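Local coordinates for extracellular solute-binding protein family 1 (Kribbella flavida, PDB 5IXP) that probably binds an extracellular solute, not identified here, and delivers it to a membrane ABC transporter for uptake, at residues 4-9 against 28-33; 19-24 against 288-293; 56-61 against 273-278; 12-17 against 301-306. All blocks are in the same frame, centred on the assembly; numbering follows the deposited sequence.

Contact 1: residues 4-9 against 28-33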
loop_
_atom_site.group_PDB
_atom_site.type_symbol
_atom_site.label_atom_id
_atom_site.label_comp_id
_atom_site.label_asym_id
_atom_site.label_seq_id
_atom_site.Cartn_x
_atom_site.Cartn_y
_atom_site.Cartn_z
ATOM N N LEU A 4 -9.477 -10.610 25.956
ATOM C CA LEU A 4 -8.598 -10.386 24.821
ATOM C C LEU A 4 -8.322 -8.902 24.665
ATOM O O LEU A 4 -9.234 -8.081 24.776
ATOM C CB LEU A 4 -9.230 -10.895 23.523
ATOM C CG LEU A 4 -9.493 -12.400 23.427
ATOM C CD1 LEU A 4 -10.215 -12.741 22.123
ATOM C CD2 LEU A 4 -8.178 -13.157 23.552
ATOM N N THR A 5 -7.062 -8.562 24.416
ATOM C CA THR A 5 -6.683 -7.219 24.007
ATOM C C THR A 5 -6.343 -7.244 22.528
ATOM O O THR A 5 -5.782 -8.223 22.029
ATOM C CB THR A 5 -5.479 -6.695 24.795
ATOM O OG1 THR A 5 -4.476 -7.718 24.870
ATOM C CG2 THR A 5 -5.887 -6.267 26.192
ATOM N N ILE A 6 -6.708 -6.180 21.824
ATOM C CA ILE A 6 -6.332 -6.011 20.432
ATOM C C ILE A 6 -5.751 -4.614 20.280
ATOM O O ILE A 6 -6.365 -3.631 20.714
ATOM C CB ILE A 6 -7.523 -6.249 19.475
ATOM C CG1 ILE A 6 -7.119 -5.900 18.043
ATOM C CG2 ILE A 6 -8.785 -5.465 19.907
ATOM C CD1 ILE A 6 -8.132 -6.400 16.988
ATOM N N ALA A 7 -4.555 -4.528 19.693
ATOM C CA ALA A 7 -3.865 -3.255 19.519
ATOM C C ALA A 7 -3.986 -2.837 18.057
ATOM O O ALA A 7 -3.533 -3.561 17.165
ATOM C CB ALA A 7 -2.395 -3.363 19.921
ATOM N N THR A 8 -4.611 -1.688 17.818
ATOM C CA THR A 8 -4.766 -1.140 16.479
ATOM C C THR A 8 -4.171 0.260 16.437
ATOM O O THR A 8 -3.805 0.842 17.462
ATOM C CB THR A 8 -6.242 -1.100 16.028
ATOM O OG1 THR A 8 -6.989 -0.198 16.852
ATOM C CG2 THR A 8 -6.871 -2.489 16.095
ATOM N N PHE A 9 -4.081 0.795 15.225
ATOM C CA PHE A 9 -3.520 2.117 14.990
ATOM C C PHE A 9 -4.390 2.784 13.939
ATOM O O PHE A 9 -5.082 2.109 13.174
ATOM C CB PHE A 9 -2.047 2.039 14.526
ATOM C CG PHE A 9 -1.844 1.144 13.337
ATOM C CD1 PHE A 9 -1.993 1.635 12.041
ATOM C CD2 PHE A 9 -1.530 -0.201 13.509
ATOM C CE1 PHE A 9 -1.831 0.795 10.934
ATOM C CE2 PHE A 9 -1.365 -1.038 12.417
ATOM C CZ PHE A 9 -1.527 -0.543 11.126
ATOM N N VAL A 28 -16.444 -13.740 26.137
ATOM C CA VAL A 28 -15.276 -13.029 25.620
ATOM C C VAL A 28 -15.424 -11.543 25.913
ATOM O O VAL A 28 -16.452 -10.934 25.580
ATOM C CB VAL A 28 -15.097 -13.266 24.108
ATOM C CG1 VAL A 28 -13.887 -12.477 23.575
ATOM C CG2 VAL A 28 -14.939 -14.745 23.820
ATOM N N LYS A 29 -14.396 -10.958 26.521
ATOM C CA LYS A 29 -14.322 -9.522 26.748
ATOM C C LYS A 29 -13.175 -8.960 25.917
ATOM O O LYS A 29 -12.045 -9.453 26.014
ATOM C CB LYS A 29 -14.112 -9.192 28.229
ATOM C CG LYS A 29 -14.274 -7.699 28.518
ATOM C CD LYS A 29 -14.092 -7.341 29.990
ATOM C CE LYS A 29 -12.634 -7.087 30.312
ATOM N NZ LYS A 29 -12.497 -6.642 31.710
ATOM N N ILE A 30 -13.469 -7.943 25.100
ATOM C CA ILE A 30 -12.494 -7.341 24.193
ATOM C C ILE A 30 -12.148 -5.949 24.696
ATOM O O ILE A 30 -13.040 -5.129 24.951
ATOM C CB ILE A 30 -13.022 -7.251 22.750
ATOM C CG1 ILE A 30 -13.352 -8.637 22.200
ATOM C CG2 ILE A 30 -11.979 -6.551 21.847
ATOM C CD1 ILE A 30 -14.135 -8.580 20.878
ATOM N N THR A 31 -10.857 -5.661 24.779
ATOM C CA THR A 31 -10.372 -4.321 25.068
ATOM C C THR A 31 -9.453 -3.905 23.929
ATOM O O THR A 31 -8.543 -4.654 23.570
ATOM C CB THR A 31 -9.601 -4.267 26.388
ATOM O OG1 THR A 31 -10.401 -4.807 27.450
ATOM C CG2 THR A 31 -9.220 -2.814 26.706
ATOM N N GLU A 32 -9.693 -2.733 23.359
ATOM C CA GLU A 32 -8.831 -2.213 22.302
ATOM C C GLU A 32 -7.796 -1.269 22.895
ATOM O O GLU A 32 -8.115 -0.446 23.759
ATOM C CB GLU A 32 -9.639 -1.485 21.223
ATOM C CG GLU A 32 -8.797 -1.090 19.991
ATOM C CD GLU A 32 -9.616 -0.391 18.899
ATOM O OE1 GLU A 32 -10.236 0.655 19.200
ATOM O OE2 GLU A 32 -9.649 -0.895 17.745
ATOM N N ARG A 33 -6.556 -1.388 22.409
ATOM C CA ARG A 33 -5.441 -0.546 22.808
ATOM C C ARG A 33 -4.985 0.251 21.592
ATOM O O ARG A 33 -4.758 -0.327 20.523
ATOM C CB ARG A 33 -4.305 -1.426 23.360
ATOM C CG ARG A 33 -3.024 -0.721 23.695
ATOM C CD ARG A 33 -1.949 -1.751 24.020
ATOM N NE ARG A 33 -2.352 -2.639 25.107
ATOM C CZ ARG A 33 -1.714 -3.762 25.430
ATOM N NH1 ARG A 33 -0.655 -4.141 24.735
ATOM N NH2 ARG A 33 -2.142 -4.515 26.440
#
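The Arg33 guanidinium and the Glu32 carboxylate are the flat groups here. Thr5 CG2 approaches the guanidinium obliquely, 4.1 Å from Arg33 NH2. The Glu32 carboxylate meets Thr8, and the two side chains cross at about a right angle. Residues 4-9 and 28-33 carry the parallel strand pair of a beta-alpha-beta unit, joined through helix 15-24. The strand axes come within 4.6 Å at 26°. Leu4 pairs with Ile30, Thr5 with Thr31, Ile6 with Glu32 and Ala7 with Arg33. Leu4 N to Lys29 O is the straightest rung, 2.8 Å with 175° at the hydrogen. Leu4, Ile6, Ile30 and Glu32 share one face of the sheet. On it Ile6 CG2 touches Ile30 CG2 at 3.9 Å, the two side chains side by side. Leu4 CD1 meets Val28 CG1 at 4.0 Å. Leu4 and Ile30 also reach Leu290. Glu32 CG stands anti to the backbone N, and the extended chain brings OE2 to 2.9 Å from Thr8 OG1, a weak bond. OE2 also bonds Tyr18 OH, while OE1 forms a salt bridge with Arg34. An alanine in place of Glu32 would remove these three ties and would probably leave this end of the strand pair less firmly held. On the Thr5 and Ala7 face, Arg33 NH1 bonds Gly54 O. The last rung runs from Thr8 N to Arg33 O, 3.0 Å long.

Contact 2: residues 19-24 against 288-293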
loop_
_atom_site.group_PDB
_atom_site.type_symbol
_atom_site.label_atom_id
_atom_site.label_comp_id
_atom_site.label_asym_id
_atom_site.label_seq_id
_atom_site.Cartn_x
_atom_site.Cartn_y
_atom_site.Cartn_z
ATOM N N ARG A 19 -18.496 -4.921 19.809
ATOM C CA ARG A 19 -19.776 -5.082 20.495
ATOM C C ARG A 19 -20.539 -6.277 19.945
ATOM O O ARG A 19 -21.122 -7.060 20.708
ATOM C CB ARG A 19 -20.619 -3.815 20.357
ATOM C CG ARG A 19 -19.986 -2.582 20.961
ATOM C CD ARG A 19 -20.879 -1.349 20.866
ATOM N NE ARG A 19 -20.152 -0.151 21.272
ATOM C CZ ARG A 19 -19.705 0.778 20.433
ATOM N NH1 ARG A 19 -19.935 0.673 19.128
ATOM N NH2 ARG A 19 -19.039 1.824 20.904
ATOM N N GLU A 20 -20.549 -6.426 18.619
ATOM C CA GLU A 20 -21.232 -7.553 17.994
ATOM C C GLU A 20 -20.631 -8.876 18.442
ATOM O O GLU A 20 -21.354 -9.821 18.781
ATOM C CB GLU A 20 -21.161 -7.421 16.472
ATOM C CG GLU A 20 -21.934 -6.246 15.926
ATOM C CD GLU A 20 -21.758 -6.072 14.432
ATOM O OE1 GLU A 20 -20.826 -6.670 13.861
ATOM O OE2 GLU A 20 -22.557 -5.335 13.831
ATOM N N TYR A 21 -19.301 -8.966 18.448
ATOM C CA TYR A 21 -18.654 -10.220 18.820
ATOM C C TYR A 21 -18.966 -10.600 20.263
ATOM O O TYR A 21 -19.249 -11.770 20.556
ATOM C CB TYR A 21 -17.146 -10.104 18.615
ATOM C CG TYR A 21 -16.418 -11.422 18.617
ATOM C CD1 TYR A 21 -16.355 -12.196 17.461
ATOM C CD2 TYR A 21 -15.790 -11.896 19.768
ATOM C CE1 TYR A 21 -15.684 -13.405 17.442
ATOM C CE2 TYR A 21 -15.105 -13.103 19.759
ATOM C CZ TYR A 21 -15.060 -13.851 18.590
ATOM O OH TYR A 21 -14.390 -15.041 18.561
ATOM N N GLU A 22 -18.920 -9.626 21.174
ATOM C CA GLU A 22 -19.234 -9.920 22.572
ATOM C C GLU A 22 -20.683 -10.354 22.737
ATOM O O GLU A 22 -20.989 -11.195 23.595
ATOM C CB GLU A 22 -18.950 -8.702 23.448
ATOM C CG GLU A 22 -17.454 -8.432 23.687
ATOM C CD GLU A 22 -17.253 -7.384 24.759
ATOM O OE1 GLU A 22 -18.278 -6.830 25.200
ATOM O OE2 GLU A 22 -16.102 -7.111 25.160
ATOM N N ALA A 23 -21.588 -9.791 21.940
ATOM C CA ALA A 23 -22.982 -10.222 22.014
ATOM C C ALA A 23 -23.126 -11.674 21.582
ATOM O O ALA A 23 -23.941 -12.427 22.140
ATOM C CB ALA A 23 -23.862 -9.311 21.157
ATOM N N ALA A 24 -22.341 -12.089 20.590
ATOM C CA ALA A 24 -22.436 -13.456 20.094
ATOM C C ALA A 24 -21.633 -14.439 20.932
ATOM O O ALA A 24 -21.942 -15.639 20.921
ATOM C CB ALA A 24 -21.980 -13.522 18.635
ATOM N N ALA A 288 -7.058 -16.104 17.715
ATOM C CA ALA A 288 -7.131 -16.414 16.287
ATOM C C ALA A 288 -8.576 -16.427 15.803
ATOM O O ALA A 288 -8.866 -15.983 14.683
ATOM C CB ALA A 288 -6.453 -17.756 15.987
ATOM N N LYS A 289 -9.498 -16.927 16.633
ATOM C CA LYS A 289 -10.904 -16.949 16.243
ATOM C C LYS A 289 -11.435 -15.539 16.037
ATOM O O LYS A 289 -12.142 -15.260 15.054
ATOM C CB LYS A 289 -11.756 -17.679 17.289
ATOM C CG LYS A 289 -13.191 -17.867 16.806
ATOM C CD LYS A 289 -14.219 -18.123 17.918
ATOM C CE LYS A 289 -13.820 -19.235 18.834
ATOM N NZ LYS A 289 -14.882 -19.454 19.876
ATOM N N LEU A 290 -11.118 -14.635 16.968
ATOM C CA LEU A 290 -11.576 -13.257 16.841
ATOM C C LEU A 290 -10.943 -12.583 15.629
ATOM O O LEU A 290 -11.624 -11.861 14.887
ATOM C CB LEU A 290 -11.267 -12.477 18.124
ATOM C CG LEU A 290 -11.538 -10.961 18.054
ATOM C CD1 LEU A 290 -13.008 -10.666 17.707
ATOM C CD2 LEU A 290 -11.119 -10.253 19.362
ATOM N N ALA A 291 -9.645 -12.813 15.409
ATOM C CA ALA A 291 -8.973 -12.207 14.260
ATOM C C ALA A 291 -9.577 -12.701 12.951
ATOM O O ALA A 291 -9.757 -11.920 12.004
ATOM C CB ALA A 291 -7.478 -12.505 14.299
ATOM N N ALA A 292 -9.905 -13.994 12.882
ATOM C CA ALA A 292 -10.539 -14.520 11.678
ATOM C C ALA A 292 -11.913 -13.895 11.469
ATOM O O ALA A 292 -12.302 -13.588 10.335
ATOM C CB ALA A 292 -10.642 -16.045 11.761
ATOM N N TRP A 293 -12.666 -13.692 12.551
ATOM C CA TRP A 293 -13.989 -13.098 12.400
ATOM C C TRP A 293 -13.892 -11.634 11.974
ATOM O O TRP A 293 -14.640 -11.180 11.093
ATOM C CB TRP A 293 -14.778 -13.239 13.701
ATOM C CG TRP A 293 -16.159 -12.663 13.607
ATOM C CD1 TRP A 293 -17.271 -13.281 13.106
ATOM C CD2 TRP A 293 -16.576 -11.359 14.020
ATOM N NE1 TRP A 293 -18.355 -12.441 13.183
ATOM C CE2 TRP A 293 -17.954 -11.252 13.739
ATOM C CE3 TRP A 293 -15.917 -10.269 14.602
ATOM C CZ2 TRP A 293 -18.685 -10.099 14.014
ATOM C CZ3 TRP A 293 -16.648 -9.130 14.889
ATOM C CH2 TRP A 293 -18.021 -9.054 14.595
#
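Two helices, 19-24 and 288-293, pack through large side chains on one face of the sheet in this alpha/beta solute-binding fold. Their axes stay 11.7 Å apart at 127°, so the backbones do not meet. Tyr21 fills much of the distance. Its CG is anti to the backbone N, which sends the ring toward the other helix. There is no hydrogen bond between the segments. Lys289 comes first. Its CG is also anti to the backbone N, and its aliphatic chain crosses the end of the tyrosine at about a right angle. Lys289 CD lies 3.2 Å from Tyr21 OH, at the ring edge and near its plane. Leu290 follows, and its tip reaches over the ring. Its CD1 sits 3.5 Å from the centroid of the Tyr21 ring, only 6° off the normal, a clear CH-pi contact. The same leucine also touches Ile30 and Ile58, so it links the tyrosine to the strands beneath. Tyr21 itself rests on Val28 and Ile30, and its ring stacks with that of His25. One turn on, Trp293 closes the contact. The Tyr21 ring and the six-membered ring of Trp293 meet obliquely, planes at 54° and centroids 5.2 Å apart. Tyr21 CD1 lies over one face of the indole, offset toward its rim, 3.5 Å from Trp293 CE3. Glu20 comes to the indole edge, and its OE1 forms a salt bridge with Lys302. That same Glu20 OE1 lies 3.8 Å from Trp293 CH2, near the ring plane.

Contact 3: residues 56-61 against 273-278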
loop_
_atom_site.group_PDB
_atom_site.type_symbol
_atom_site.label_atom_id
_atom_site.label_comp_id
_atom_site.label_asym_id
_atom_site.label_seq_id
_atom_site.Cartn_x
_atom_site.Cartn_y
_atom_site.Cartn_z
ATOM N N ALA A 56 -0.372 -7.202 23.016
ATOM C CA ALA A 56 -1.783 -7.523 22.925
ATOM C C ALA A 56 -1.950 -8.948 22.401
ATOM O O ALA A 56 -1.035 -9.535 21.813
ATOM C CB ALA A 56 -2.500 -6.524 22.015
ATOM N N ASP A 57 -3.133 -9.518 22.645
ATOM C CA ASP A 57 -3.424 -10.842 22.102
ATOM C C ASP A 57 -3.522 -10.811 20.588
ATOM O O ASP A 57 -3.147 -11.786 19.923
ATOM C CB ASP A 57 -4.720 -11.387 22.692
ATOM C CG ASP A 57 -4.641 -11.533 24.190
ATOM O OD1 ASP A 57 -3.964 -12.474 24.653
ATOM O OD2 ASP A 57 -5.248 -10.697 24.896
ATOM N N ILE A 58 -4.057 -9.726 20.025
ATOM C CA ILE A 58 -4.054 -9.494 18.581
ATOM C C ILE A 58 -3.290 -8.202 18.348
ATOM O O ILE A 58 -3.647 -7.161 18.912
ATOM C CB ILE A 58 -5.481 -9.395 18.006
ATOM C CG1 ILE A 58 -6.235 -10.715 18.206
ATOM C CG2 ILE A 58 -5.436 -9.014 16.496
ATOM C CD1 ILE A 58 -7.763 -10.608 17.920
ATOM N N GLU A 59 -2.245 -8.264 17.524
ATOM C CA GLU A 59 -1.442 -7.093 17.174
ATOM C C GLU A 59 -1.630 -6.781 15.696
ATOM O O GLU A 59 -1.315 -7.618 14.838
ATOM C CB GLU A 59 0.047 -7.321 17.478
ATOM C CG GLU A 59 0.398 -7.346 18.978
ATOM C CD GLU A 59 0.546 -5.953 19.588
ATOM O OE1 GLU A 59 0.468 -4.967 18.836
ATOM O OE2 GLU A 59 0.752 -5.847 20.824
ATOM N N ALA A 60 -2.098 -5.566 15.398
ATOM C CA ALA A 60 -2.216 -5.153 14.010
ATOM C C ALA A 60 -0.846 -4.794 13.450
ATOM O O ALA A 60 0.028 -4.279 14.154
ATOM C CB ALA A 60 -3.163 -3.964 13.852
HETATM N N MSE A 61 -0.680 -5.059 12.163
HETATM C CA MSE A 61 0.586 -4.865 11.471
HETATM C C MSE A 61 0.308 -4.346 10.070
HETATM O O MSE A 61 -0.469 -4.964 9.326
HETATM C CB MSE A 61 1.348 -6.189 11.407
HETATM C CG MSE A 61 2.825 -6.083 11.487
HETATM SE SE MSE A 61 3.522 -7.769 12.041
HETATM C CE MSE A 61 3.541 -7.666 13.964
ATOM N N SER A 273 -3.310 -3.834 5.984
ATOM C CA SER A 273 -2.764 -4.345 7.234
ATOM C C SER A 273 -3.171 -5.800 7.444
ATOM O O SER A 273 -3.803 -6.430 6.590
ATOM C CB SER A 273 -3.210 -3.481 8.423
ATOM O OG SER A 273 -2.724 -2.156 8.290
ATOM N N TYR A 274 -2.765 -6.325 8.604
ATOM C CA TYR A 274 -2.965 -7.707 9.020
ATOM C C TYR A 274 -3.209 -7.728 10.519
ATOM O O TYR A 274 -2.725 -6.863 11.253
ATOM C CB TYR A 274 -1.732 -8.615 8.723
ATOM C CG TYR A 274 -1.466 -8.777 7.260
ATOM C CD1 TYR A 274 -0.733 -7.830 6.565
ATOM C CD2 TYR A 274 -1.976 -9.860 6.566
ATOM C CE1 TYR A 274 -0.511 -7.954 5.216
ATOM C CE2 TYR A 274 -1.750 -10.003 5.194
ATOM C CZ TYR A 274 -1.015 -9.052 4.535
ATOM O OH TYR A 274 -0.791 -9.166 3.184
ATOM N N LEU A 275 -3.971 -8.716 10.965
ATOM C CA LEU A 275 -4.063 -9.044 12.381
ATOM C C LEU A 275 -3.173 -10.247 12.662
ATOM O O LEU A 275 -3.234 -11.253 11.943
ATOM C CB LEU A 275 -5.511 -9.327 12.789
ATOM C CG LEU A 275 -6.515 -8.209 12.447
ATOM C CD1 LEU A 275 -7.892 -8.583 12.995
ATOM C CD2 LEU A 275 -6.063 -6.870 13.006
ATOM N N THR A 276 -2.330 -10.135 13.690
ATOM C CA THR A 276 -1.410 -11.200 14.071
ATOM C C THR A 276 -1.655 -11.581 15.525
ATOM O O THR A 276 -2.242 -10.819 16.295
ATOM C CB THR A 276 0.063 -10.789 13.904
ATOM O OG1 THR A 276 0.415 -9.805 14.901
ATOM C CG2 THR A 276 0.318 -10.236 12.499
ATOM N N VAL A 277 -1.185 -12.768 15.900
ATOM C CA VAL A 277 -1.355 -13.265 17.266
ATOM C C VAL A 277 0.015 -13.670 17.797
ATOM O O VAL A 277 0.534 -14.730 17.425
ATOM C CB VAL A 277 -2.344 -14.442 17.327
ATOM C CG1 VAL A 277 -2.418 -15.014 18.767
ATOM C CG2 VAL A 277 -3.744 -14.012 16.813
ATOM N N PRO A 278 0.630 -12.864 18.659
ATOM C CA PRO A 278 1.938 -13.237 19.222
ATOM C C PRO A 278 1.845 -14.506 20.054
ATOM O O PRO A 278 0.804 -14.813 20.648
ATOM C CB PRO A 278 2.305 -12.036 20.105
ATOM C CG PRO A 278 1.459 -10.928 19.643
ATOM C CD PRO A 278 0.173 -11.552 19.134
#
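Segments 56-61 and 273-278 pair as antiparallel strands, with axes 4.6 Å apart at the closest and directions 160° apart. In the mixed sheet of the solute-binding fold, this pairing joins an early strand to one from late in the chain. Glu59 with Thr276 and Met61 with Tyr274 are hydrogen-bonded pairs. Ala60 with Leu275 between them is a non-hydrogen-bonded pair. Glu59 N gives to Thr276 O at 2.8 Å, and Tyr274 N gives to Met61 O at 2.8 Å. Glu59 O is gripped twice by one residue. Thr276 N meets it from above the carbonyl plane at 2.9 Å, while Thr276 OG1 lies in that plane on a lone pair at 2.8 Å. The Thr276 hydroxyl gets there by taking the crowded position between backbone N and carbonyl carbon. A valine here would lose the hydroxyl bond and would probably leave Glu59 O less firmly held. Thr276 CG2 lies 4.1 Å from SE of the selenomethionine Met61. By the Ala60 and Leu275 face, Ile58 CG2 touches Leu275 CB at 3.7 Å. Pro278 CG packs 3.8 Å from Glu59 CG. Strand 2-8 shares backbone bonds with Ile58 and Ala60. Helix 284-294 covers Ile58 and Leu275, and helix 38-51 packs on Glu59 and Met61.

Contact 4: residues 12-17 against 301-306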
loop_
_atom_site.group_PDB
_atom_site.type_symbol
_atom_site.label_atom_id
_atom_site.label_comp_id
_atom_site.label_asym_id
_atom_site.label_seq_id
_atom_site.Cartn_x
_atom_site.Cartn_y
_atom_site.Cartn_z
ATOM N N PHE A 12 -9.190 1.394 12.452
ATOM C CA PHE A 12 -9.573 0.129 11.843
ATOM C C PHE A 12 -11.080 -0.008 11.662
ATOM O O PHE A 12 -11.519 -0.892 10.918
ATOM C CB PHE A 12 -9.025 -1.039 12.674
ATOM C CG PHE A 12 -7.605 -1.402 12.320
ATOM C CD1 PHE A 12 -6.608 -0.455 12.393
ATOM C CD2 PHE A 12 -7.275 -2.682 11.901
ATOM C CE1 PHE A 12 -5.296 -0.767 12.061
ATOM C CE2 PHE A 12 -5.967 -3.010 11.562
ATOM C CZ PHE A 12 -4.974 -2.036 11.635
ATOM N N GLY A 13 -11.878 0.843 12.301
ATOM C CA GLY A 13 -13.319 0.763 12.134
ATOM C C GLY A 13 -13.973 -0.392 12.858
ATOM O O GLY A 13 -15.087 -0.787 12.495
ATOM N N TYR A 14 -13.329 -0.926 13.897
ATOM C CA TYR A 14 -13.783 -2.145 14.562
ATOM C C TYR A 14 -14.720 -1.902 15.746
ATOM O O TYR A 14 -15.215 -2.877 16.322
ATOM C CB TYR A 14 -12.580 -2.942 15.070
ATOM C CG TYR A 14 -11.761 -3.665 14.025
ATOM C CD1 TYR A 14 -10.553 -4.263 14.377
ATOM C CD2 TYR A 14 -12.209 -3.798 12.700
ATOM C CE1 TYR A 14 -9.790 -4.955 13.450
ATOM C CE2 TYR A 14 -11.439 -4.491 11.755
ATOM C CZ TYR A 14 -10.232 -5.068 12.147
ATOM O OH TYR A 14 -9.457 -5.764 11.244
ATOM N N SER A 15 -14.966 -0.651 16.142
ATOM C CA SER A 15 -15.656 -0.410 17.416
ATOM C C SER A 15 -17.001 -1.133 17.497
ATOM O O SER A 15 -17.309 -1.781 18.509
ATOM C CB SER A 15 -15.848 1.089 17.642
ATOM O OG SER A 15 -14.593 1.722 17.839
ATOM N N ASP A 16 -17.824 -1.030 16.449
ATOM C CA ASP A 16 -19.107 -1.734 16.489
ATOM C C ASP A 16 -18.912 -3.239 16.420
ATOM O O ASP A 16 -19.709 -3.996 16.987
ATOM C CB ASP A 16 -20.018 -1.300 15.336
ATOM C CG ASP A 16 -20.340 0.177 15.363
ATOM O OD1 ASP A 16 -20.402 0.750 16.472
ATOM O OD2 ASP A 16 -20.532 0.762 14.270
ATOM N N LEU A 17 -17.865 -3.688 15.724
ATOM C CA LEU A 17 -17.642 -5.119 15.577
ATOM C C LEU A 17 -17.333 -5.764 16.920
ATOM O O LEU A 17 -17.780 -6.884 17.183
ATOM C CB LEU A 17 -16.512 -5.386 14.585
ATOM C CG LEU A 17 -16.720 -4.800 13.191
ATOM C CD1 LEU A 17 -15.667 -5.322 12.235
ATOM C CD2 LEU A 17 -18.111 -5.122 12.689
ATOM N N ILE A 301 -17.022 -5.854 4.887
ATOM C CA ILE A 301 -18.045 -4.985 4.308
ATOM C C ILE A 301 -18.498 -3.936 5.319
ATOM O O ILE A 301 -18.662 -2.759 4.975
ATOM C CB ILE A 301 -19.225 -5.821 3.786
ATOM C CG1 ILE A 301 -18.780 -6.618 2.556
ATOM C CG2 ILE A 301 -20.421 -4.912 3.478
ATOM C CD1 ILE A 301 -19.724 -7.718 2.168
ATOM N N LYS A 302 -18.700 -4.332 6.581
ATOM C CA LYS A 302 -19.094 -3.354 7.594
ATOM C C LYS A 302 -18.042 -2.261 7.745
ATOM O O LYS A 302 -18.380 -1.074 7.848
ATOM C CB LYS A 302 -19.336 -4.044 8.935
ATOM C CG LYS A 302 -20.509 -4.986 8.941
ATOM C CD LYS A 302 -20.519 -5.777 10.241
ATOM C CE LYS A 302 -21.453 -6.961 10.186
ATOM N NZ LYS A 302 -21.205 -7.881 11.329
ATOM N N VAL A 303 -16.761 -2.644 7.758
ATOM C CA VAL A 303 -15.679 -1.670 7.873
ATOM C C VAL A 303 -15.646 -0.767 6.647
ATOM O O VAL A 303 -15.456 0.451 6.761
ATOM C CB VAL A 303 -14.335 -2.402 8.081
ATOM C CG1 VAL A 303 -13.156 -1.440 7.949
ATOM C CG2 VAL A 303 -14.313 -3.137 9.449
ATOM N N PHE A 304 -15.831 -1.349 5.458
ATOM C CA PHE A 304 -15.894 -0.549 4.237
ATOM C C PHE A 304 -16.971 0.531 4.333
ATOM O O PHE A 304 -16.735 1.688 3.968
ATOM C CB PHE A 304 -16.153 -1.460 3.032
ATOM C CG PHE A 304 -16.382 -0.714 1.744
ATOM C CD1 PHE A 304 -15.316 -0.161 1.053
ATOM C CD2 PHE A 304 -17.663 -0.593 1.210
ATOM C CE1 PHE A 304 -15.521 0.522 -0.145
ATOM C CE2 PHE A 304 -17.874 0.086 0.018
ATOM C CZ PHE A 304 -16.804 0.642 -0.660
ATOM N N LYS A 305 -18.162 0.180 4.819
ATOM C CA LYS A 305 -19.203 1.193 4.917
ATOM C C LYS A 305 -18.926 2.187 6.027
ATOM O O LYS A 305 -19.317 3.350 5.916
ATOM C CB LYS A 305 -20.572 0.551 5.096
ATOM C CG LYS A 305 -20.793 -0.624 4.167
ATOM C CD LYS A 305 -22.242 -0.998 4.099
ATOM C CE LYS A 305 -22.718 -1.539 5.414
ATOM N NZ LYS A 305 -23.351 -2.881 5.237
ATOM N N LYS A 306 -18.247 1.765 7.087
ATOM C CA LYS A 306 -18.014 2.660 8.214
ATOM C C LYS A 306 -16.887 3.648 7.930
ATOM O O LYS A 306 -17.043 4.855 8.154
ATOM C CB LYS A 306 -17.706 1.846 9.469
ATOM C CG LYS A 306 -17.804 2.651 10.756
ATOM C CD LYS A 306 -17.336 1.840 11.957
ATOM C CE LYS A 306 -17.553 2.606 13.262
ATOM N NZ LYS A 306 -18.990 2.974 13.454
#
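This is a loop-and-helix packing contact with a charged edge, where residues 12-17 lead into helix 15-24 and lie against helix 297-307. It joins the segment after the first strand to a helix from much later in the chain, within one lobe of the solute-binding fold. Tyr14 and Leu17 also touch helix 284-294. Val303 lies at the centre. Its CG1 comes 3.4 Å from Phe12 O. Its CG2 lies 3.9 Å from Tyr14 CE2, at the edge of the tyrosine ring and in its plane. One face of that ring holds Phe12 CB, 3.9 Å above the plane and over the centre. Leu17 CD1 meets Val303 CG2 at 3.8 Å, the two side chains crossing at about a right angle. Gly13 has a positive phi of 75°, and its lack of a side chain lets the loop approach Val303 closely. Leu17 CD2 and Lys302 CD, 3.5 Å apart, are tightly packed. Lys302 NZ bonds Gln299 OE1. Lys306 runs past Gly13 O, then bends at chi4, 58°, so that NZ makes a salt bridge to Asp16 OD2, 2.8 Å long, from above the carboxylate plane. Asp16 OD1 forms a second salt bridge with Arg19. With a cation at each oxygen, Asp16 is likely to stay ionised.

How the contacts relate
Contacts 1 and 3 lie in the same mixed sheet: strand 2-8 lies between 28-34 and 58-62, and the contact centres are about 10 Å apart. Ala7 N bonds Ile58 O, and the Asp57 side chain accepts from Thr5 N. Contact 2 sits about 11 Å from contact 1, centre to centre, and Glu22 OE2 joins them through Ile30 N. Contact 4 shares helix 15-24 with contact 2. Their centres are about 13 Å apart, bridged by the Glu20 to Lys302 salt bridge. Contacts 3 and 4 are farthest apart, about 17 Å between centres, yet Ala60 CB meets Phe12 CZ at 3.5 Å. Together they bring the N-terminal strands and helix 15-24 against strand 269-276 and helices 284-294 and 297-307.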